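PDB 4TZM: protein HTP-2 from Caenorhabditis elegans, which binds a closure motif of HTP-3 through its HORMA domain and probably takes part in assembling the meiotic chromosome axis. Local coordinates for residues A[99-105]-A[128-132]. Sequence-based numbering, arbitrary orientation.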
ATOM      1  N   ALA A  99      -7.322  -6.085   7.783  1.00 49.02           N
ATOM      2  CA  ALA A  99      -7.022  -5.597   9.121  1.00 49.92           C
ATOM      3  C   ALA A  99      -7.226  -4.083   9.267  1.00 52.74           C
ATOM      4  O   ALA A  99      -7.218  -3.570  10.385  1.00 52.05           O
ATOM      5  CB  ALA A  99      -5.600  -5.974   9.504  1.00 46.22           C
ATOM      6  N   THR A 100      -7.412  -3.363   8.162  1.00 53.29           N
ATOM      7  CA  THR A 100      -7.698  -1.931   8.277  1.00 54.54           C
ATOM      8  C   THR A 100      -9.166  -1.706   8.633  1.00 58.84           C
ATOM      9  O   THR A 100      -9.526  -0.646   9.142  1.00 58.09           O
ATOM     10  CB  THR A 100      -7.363  -1.129   6.987  1.00 41.01           C
ATOM     11  OG1 THR A 100      -8.231  -1.524   5.917  1.00 43.21           O
ATOM     12  CG2 THR A 100      -5.914  -1.324   6.577  1.00 37.44           C
ATOM     13  N   LYS A 101     -10.009  -2.702   8.371  1.00 64.55           N
ATOM     14  CA  LYS A 101     -11.416  -2.614   8.756  1.00 71.24           C
ATOM     15  C   LYS A 101     -11.545  -2.659  10.269  1.00 72.52           C
ATOM     16  O   LYS A 101     -12.274  -1.867  10.868  1.00 75.53           O
ATOM     17  CB  LYS A 101     -12.231  -3.736   8.123  1.00 75.78           C
ATOM     18  CG  LYS A 101     -12.266  -3.658   6.617  1.00 81.60           C
ATOM     19  CD  LYS A 101     -13.206  -4.669   6.019  1.00 89.60           C
ATOM     20  CE  LYS A 101     -13.411  -4.366   4.553  1.00 93.98           C
ATOM     21  NZ  LYS A 101     -14.072  -5.489   3.836  1.00 99.38           N
ATOM     22  N   ASP A 102     -10.828  -3.592  10.882  1.00 71.16           N
ATOM     23  CA  ASP A 102     -10.782  -3.684  12.333  1.00 74.48           C
ATOM     24  C   ASP A 102     -10.015  -2.499  12.919  1.00 67.79           C
ATOM     25  O   ASP A 102     -10.229  -2.119  14.067  1.00 72.08           O
ATOM     26  CB  ASP A 102     -10.132  -5.000  12.767  1.00 84.32           C
ATOM     27  CG  ASP A 102     -10.795  -6.221  12.148  1.00 89.85           C
ATOM     28  OD1 ASP A 102     -11.286  -6.127  11.004  1.00 90.55           O
ATOM     29  OD2 ASP A 102     -10.816  -7.284  12.807  1.00 92.64           O
ATOM     30  N   GLY A 103      -9.120  -1.924  12.121  1.00 56.75           N
ATOM     31  CA  GLY A 103      -8.292  -0.815  12.561  1.00 49.89           C
ATOM     32  C   GLY A 103      -7.055  -1.263  13.318  1.00 51.18           C
ATOM     33  O   GLY A 103      -6.593  -0.570  14.224  1.00 52.37           O
ATOM     34  N   PHE A 104      -6.506  -2.412  12.934  1.00 52.29           N
ATOM     35  CA  PHE A 104      -5.434  -3.041  13.703  1.00 54.44           C
ATOM     36  C   PHE A 104      -4.071  -2.968  13.022  1.00 52.27           C
ATOM     37  O   PHE A 104      -3.052  -3.286  13.636  1.00 54.08           O
ATOM     38  CB  PHE A 104      -5.780  -4.506  13.984  1.00 58.20           C
ATOM     39  CG  PHE A 104      -6.961  -4.691  14.896  1.00 61.67           C
ATOM     40  CD1 PHE A 104      -7.402  -3.656  15.713  1.00 62.83           C
ATOM     41  CD2 PHE A 104      -7.627  -5.904  14.946  1.00 64.03           C
ATOM     42  CE1 PHE A 104      -8.490  -3.831  16.555  1.00 64.41           C
ATOM     43  CE2 PHE A 104      -8.715  -6.086  15.784  1.00 64.56           C
ATOM     44  CZ  PHE A 104      -9.146  -5.048  16.589  1.00 64.23           C
ATOM     45  N   LEU A 105      -4.051  -2.551  11.761  1.00 48.45           N
ATOM     46  CA  LEU A 105      -2.808  -2.510  10.993  1.00 47.38           C
ATOM     47  C   LEU A 105      -2.142  -1.136  11.045  1.00 44.90           C
ATOM     48  O   LEU A 105      -2.729  -0.142  10.621  1.00 44.65           O
ATOM     49  CB  LEU A 105      -3.067  -2.900   9.537  1.00 46.72           C
ATOM     50  CG  LEU A 105      -1.805  -2.966   8.677  1.00 46.43           C
ATOM     51  CD1 LEU A 105      -0.930  -4.128   9.123  1.00 49.94           C
ATOM     52  CD2 LEU A 105      -2.156  -3.077   7.202  1.00 45.11           C
ATOM     53  N   LYS A 128       2.271   3.185   5.774  1.00 45.50           N
ATOM     54  CA  LYS A 128       1.855   3.415   7.156  1.00 47.44           C
ATOM     55  C   LYS A 128       0.469   4.040   7.208  1.00 45.68           C
ATOM     56  O   LYS A 128       0.127   4.882   6.380  1.00 44.57           O
ATOM     57  CB  LYS A 128       2.861   4.309   7.881  1.00 50.98           C
ATOM     58  CG  LYS A 128       4.260   3.719   7.976  1.00 56.89           C
ATOM     59  CD  LYS A 128       5.254   4.727   8.534  1.00 60.26           C
ATOM     60  CE  LYS A 128       6.646   4.126   8.646  1.00 63.75           C
ATOM     61  NZ  LYS A 128       7.645   5.091   9.187  1.00 68.32           N
ATOM     62  N   PHE A 129      -0.324   3.636   8.193  1.00 47.25           N
ATOM     63  CA  PHE A 129      -1.732   4.006   8.217  1.00 44.82           C
ATOM     64  C   PHE A 129      -2.110   4.914   9.389  1.00 45.05           C
ATOM     65  O   PHE A 129      -1.448   4.932  10.428  1.00 45.91           O
ATOM     66  CB  PHE A 129      -2.594   2.735   8.224  1.00 42.43           C
ATOM     67  CG  PHE A 129      -2.507   1.943   6.946  1.00 42.29           C
ATOM     68  CD1 PHE A 129      -1.523   0.979   6.770  1.00 46.62           C
ATOM     69  CD2 PHE A 129      -3.400   2.178   5.909  1.00 40.75           C
ATOM     70  CE1 PHE A 129      -1.437   0.258   5.587  1.00 45.94           C
ATOM     71  CE2 PHE A 129      -3.322   1.462   4.726  1.00 41.00           C
ATOM     72  CZ  PHE A 129      -2.339   0.502   4.565  1.00 43.35           C
ATOM     73  N   ILE A 130      -3.168   5.692   9.185  1.00 40.60           N
ATOM     74  CA  ILE A 130      -3.768   6.500  10.236  1.00 37.81           C
ATOM     75  C   ILE A 130      -5.265   6.265  10.202  1.00 38.06           C
ATOM     76  O   ILE A 130      -5.873   6.259   9.132  1.00 37.02           O
ATOM     77  CB  ILE A 130      -3.481   8.006  10.060  1.00 36.87           C
ATOM     78  CG1 ILE A 130      -1.975   8.270  10.017  1.00 37.63           C
ATOM     79  CG2 ILE A 130      -4.132   8.817  11.182  1.00 38.50           C
ATOM     80  CD1 ILE A 130      -1.612   9.701   9.686  1.00 39.84           C
ATOM     81  N   TYR A 131      -5.858   6.060  11.370  1.00 40.19           N
ATOM     82  CA  TYR A 131      -7.284   5.812  11.458  1.00 39.63           C
ATOM     83  C   TYR A 131      -7.983   7.043  12.020  1.00 40.69           C
ATOM     84  O   TYR A 131      -7.465   7.697  12.922  1.00 42.17           O
ATOM     85  CB  TYR A 131      -7.542   4.568  12.310  1.00 40.32           C
ATOM     86  CG  TYR A 131      -6.934   3.328  11.694  1.00 40.32           C
ATOM     87  CD1 TYR A 131      -7.608   2.624  10.707  1.00 39.38           C
ATOM     88  CD2 TYR A 131      -5.670   2.882  12.071  1.00 40.54           C
ATOM     89  CE1 TYR A 131      -7.054   1.500  10.125  1.00 40.03           C
ATOM     90  CE2 TYR A 131      -5.108   1.758  11.491  1.00 41.41           C
ATOM     91  CZ  TYR A 131      -5.807   1.071  10.518  1.00 43.52           C
ATOM     92  OH  TYR A 131      -5.261  -0.052   9.930  1.00 47.07           O
ATOM     93  N   PHE A 132      -9.138   7.385  11.458  1.00 43.06           N
ATOM     94  CA  PHE A 132      -9.880   8.550  11.926  1.00 45.00           C
ATOM     95  C   PHE A 132     -11.217   8.157  12.531  1.00 51.06           C
ATOM     96  O   PHE A 132     -11.785   7.107  12.211  1.00 51.38           O
ATOM     97  CB  PHE A 132     -10.107   9.549  10.791  1.00 40.90           C
ATOM     98  CG  PHE A 132      -8.848  10.186  10.280  1.00 41.28           C
ATOM     99  CD1 PHE A 132      -8.073   9.547   9.321  1.00 38.10           C
ATOM    100  CD2 PHE A 132      -8.441  11.431  10.746  1.00 36.87           C
ATOM    101  CE1 PHE A 132      -6.911  10.132   8.841  1.00 38.95           C
ATOM    102  CE2 PHE A 132      -7.278  12.022  10.271  1.00 34.51           C
ATOM    103  CZ  PHE A 132      -6.514  11.371   9.316  1.00 36.87           C
TER
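A Schellman motif closes helix 84-102 of the HORMA domain, and Tyr131 of strand 123-133 packs against that turn. Gly103, with positive phi, is its C-prime residue: Phe104 N returns to Ala99 O at 2.9 Å, and a CB at position 103 would jam against the preceding carbonyl oxygen. The bare CA of Gly103 instead lies over one face of the Tyr131 ring, 3.9 Å from the centroid and 23° off the normal, a CH-pi contact shifted toward the rim. Beyond the glycine the chain enters strand 105-113, the antiparallel neighbour of 123-133, so the contact joins the C-terminal end of helix 84-102 to the sheet. There Tyr131 OH donates to Leu105 O over 2.6 Å; the C=O...OH angle of 125°, in the carbonyl plane, places the hydroxyl on a lone pair. A phenylalanine in place of Tyr131 would keep the ring but would probably leave Leu105 O without this donor and the ring held at this end by packing alone. Thr100 crosses Tyr131 at about a right angle, its CG2 3.6 Å from Tyr131 OH, while its OG1 turns to Gly97 O and Ser39 OG. The same methyl lies over one face of the Phe129 ring, offset toward the rim. Leu105 reaches Phe129 because its CG stands opposite the backbone N (chi1 -177°), which brings CD2 to 3.8 Å from Phe129 CE1, and Ile46 of helix 35-56 also touches the Phe129 side chain.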